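Long-range contact in IroE protein (PDB 2GZR), which hydrolyses the trilactone ring of enterobactin and its glucosylated forms, preferring the iron-free siderophores and tending to cut once to leave linear trimers: residues D157-S162 against C195-A200. Residues are numbered along the deposited sequence; the frame is centred on the assembly and turned at random.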
loop_
_atom_site.group_PDB
_atom_site.type_symbol
_atom_site.label_atom_id
_atom_site.label_comp_id
_atom_site.label_asym_id
_atom_site.label_seq_id
_atom_site.Cartn_x
_atom_site.Cartn_y
_atom_site.Cartn_z
ATOM N N ASP A 157 -5.013 6.222 7.310
ATOM C CA ASP A 157 -4.694 6.271 8.725
ATOM C C ASP A 157 -3.189 6.404 8.910
ATOM O O ASP A 157 -2.721 7.000 9.878
ATOM C CB ASP A 157 -5.190 5.005 9.414
ATOM C CG ASP A 157 -5.009 5.057 10.909
ATOM O OD1 ASP A 157 -5.665 5.900 11.555
ATOM O OD2 ASP A 157 -4.201 4.262 11.436
ATOM N N SER A 158 -2.437 5.819 7.984
ATOM C CA SER A 158 -0.984 5.872 8.031
ATOM C C SER A 158 -0.501 7.239 7.583
ATOM O O SER A 158 0.438 7.789 8.155
ATOM C CB SER A 158 -0.386 4.789 7.133
ATOM O OG SER A 158 -0.670 3.514 7.660
ATOM N N TRP A 159 -1.137 7.774 6.547
ATOM C CA TRP A 159 -0.786 9.102 6.053
ATOM C C TRP A 159 -0.906 10.099 7.222
ATOM O O TRP A 159 -0.061 10.980 7.410
ATOM C CB TRP A 159 -1.736 9.502 4.920
ATOM C CG TRP A 159 -1.482 10.877 4.381
ATOM C CD1 TRP A 159 -0.404 11.292 3.637
ATOM C CD2 TRP A 159 -2.305 12.033 4.570
ATOM N NE1 TRP A 159 -0.510 12.633 3.355
ATOM C CE2 TRP A 159 -1.667 13.114 3.915
ATOM C CE3 TRP A 159 -3.521 12.262 5.232
ATOM C CZ2 TRP A 159 -2.206 14.407 3.902
ATOM C CZ3 TRP A 159 -4.058 13.546 5.223
ATOM C CH2 TRP A 159 -3.398 14.605 4.559
ATOM N N LEU A 160 -1.950 9.927 8.023
ATOM C CA LEU A 160 -2.188 10.795 9.163
ATOM C C LEU A 160 -1.175 10.723 10.309
ATOM O O LEU A 160 -1.053 11.673 11.088
ATOM C CB LEU A 160 -3.588 10.537 9.723
ATOM C CG LEU A 160 -4.740 11.099 8.883
ATOM C CD1 LEU A 160 -6.079 10.759 9.524
ATOM C CD2 LEU A 160 -4.571 12.600 8.756
ATOM N N SER A 161 -0.438 9.623 10.429
ATOM C CA SER A 161 0.506 9.532 11.542
ATOM C C SER A 161 1.923 9.024 11.280
ATOM O O SER A 161 2.803 9.214 12.110
ATOM C CB SER A 161 -0.124 8.708 12.668
ATOM O OG SER A 161 -0.566 7.468 12.171
ATOM N N SER A 162 2.161 8.390 10.144
ATOM C CA SER A 162 3.498 7.878 9.870
ATOM C C SER A 162 4.433 8.888 9.213
ATOM O O SER A 162 3.997 9.804 8.525
ATOM C CB SER A 162 3.411 6.634 8.987
ATOM O OG SER A 162 4.701 6.167 8.643
ATOM N N CYS A 195 2.115 19.858 4.710
ATOM C CA CYS A 195 2.315 20.629 3.481
ATOM C C CYS A 195 3.003 19.932 2.306
ATOM O O CYS A 195 2.637 20.155 1.152
ATOM C CB CYS A 195 3.054 21.931 3.781
ATOM S SG CYS A 195 3.147 23.018 2.335
ATOM N N THR A 196 3.986 19.083 2.566
ATOM C CA THR A 196 4.662 18.431 1.444
ATOM C C THR A 196 4.270 16.977 1.183
ATOM O O THR A 196 4.485 16.465 0.085
ATOM C CB THR A 196 6.189 18.483 1.628
ATOM O OG1 THR A 196 6.565 17.651 2.737
ATOM C CG2 THR A 196 6.639 19.921 1.886
ATOM N N LYS A 197 3.688 16.322 2.181
ATOM C CA LYS A 197 3.313 14.910 2.070
ATOM C C LYS A 197 2.515 14.520 0.827
ATOM O O LYS A 197 1.602 15.230 0.410
ATOM C CB LYS A 197 2.547 14.480 3.325
ATOM C CG LYS A 197 2.951 13.109 3.869
ATOM C CD LYS A 197 2.387 12.914 5.265
ATOM C CE LYS A 197 2.836 11.610 5.909
ATOM N NZ LYS A 197 2.448 11.602 7.350
ATOM N N HIS A 198 2.876 13.382 0.236
ATOM C CA HIS A 198 2.174 12.873 -0.939
ATOM C C HIS A 198 0.976 11.994 -0.543
ATOM O O HIS A 198 1.029 11.270 0.447
ATOM C CB HIS A 198 3.123 12.067 -1.831
ATOM C CG HIS A 198 2.414 11.126 -2.758
ATOM N ND1 HIS A 198 1.900 9.915 -2.339
ATOM C CD2 HIS A 198 2.077 11.247 -4.064
ATOM C CE1 HIS A 198 1.277 9.331 -3.348
ATOM N NE2 HIS A 198 1.369 10.119 -4.406
ATOM N N LEU A 199 -0.099 12.071 -1.322
ATOM C CA LEU A 199 -1.301 11.272 -1.078
ATOM C C LEU A 199 -2.094 11.100 -2.361
ATOM O O LEU A 199 -2.658 12.052 -2.891
ATOM C CB LEU A 199 -2.201 11.919 -0.027
ATOM C CG LEU A 199 -3.569 11.242 0.132
ATOM C CD1 LEU A 199 -3.397 9.755 0.473
ATOM C CD2 LEU A 199 -4.358 11.954 1.198
ATOM N N ALA A 200 -2.131 9.876 -2.854
ATOM C CA ALA A 200 -2.847 9.574 -4.070
ATOM C C ALA A 200 -4.047 8.669 -3.786
ATOM O O ALA A 200 -3.893 7.505 -3.399
ATOM C CB ALA A 200 -1.911 8.909 -5.056
#
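K197 and L199 meet W159 where helix 150-161 of this alpha/beta-hydrolase fold packs on strand 198-203 of the central sheet and on the loop residue K197 just before it. The helix follows S149, the active-site serine in the probable nucleophile elbow, but the contact lies at its far, C-terminal end, away from the catalytic residues. From CG onward K197 runs extended past the indole. Its CB lies 3.6 Å from W159 NE1, CG touches the same nitrogen, and CD sits obliquely against NE1 and CD1, 3.6 Å from the latter. CE then reaches two backbone carbonyls near the C-terminal end of the helix, 3.3 Å from W159 O, and NZ donates to both: to W159 O at 2.6 Å, tilted 20° from the carbonyl plane, and to S162 O at 2.6 Å, almost in line with C=O. The ammonium thus ties W159 O to S162 O, three residues on, where the helix dipole would probably favour a positive charge. A methionine here would probably leave the carbonyls of W159 and S162 without their shared donor. W159 holds CG anti to its own N (chi1 178°), which carries the ring out to the strand; F194 and Y168 also meet it. L199 takes one face of the indole, with CD2 3.9 Å from the centroid of the six-membered ring and only 10° off its normal.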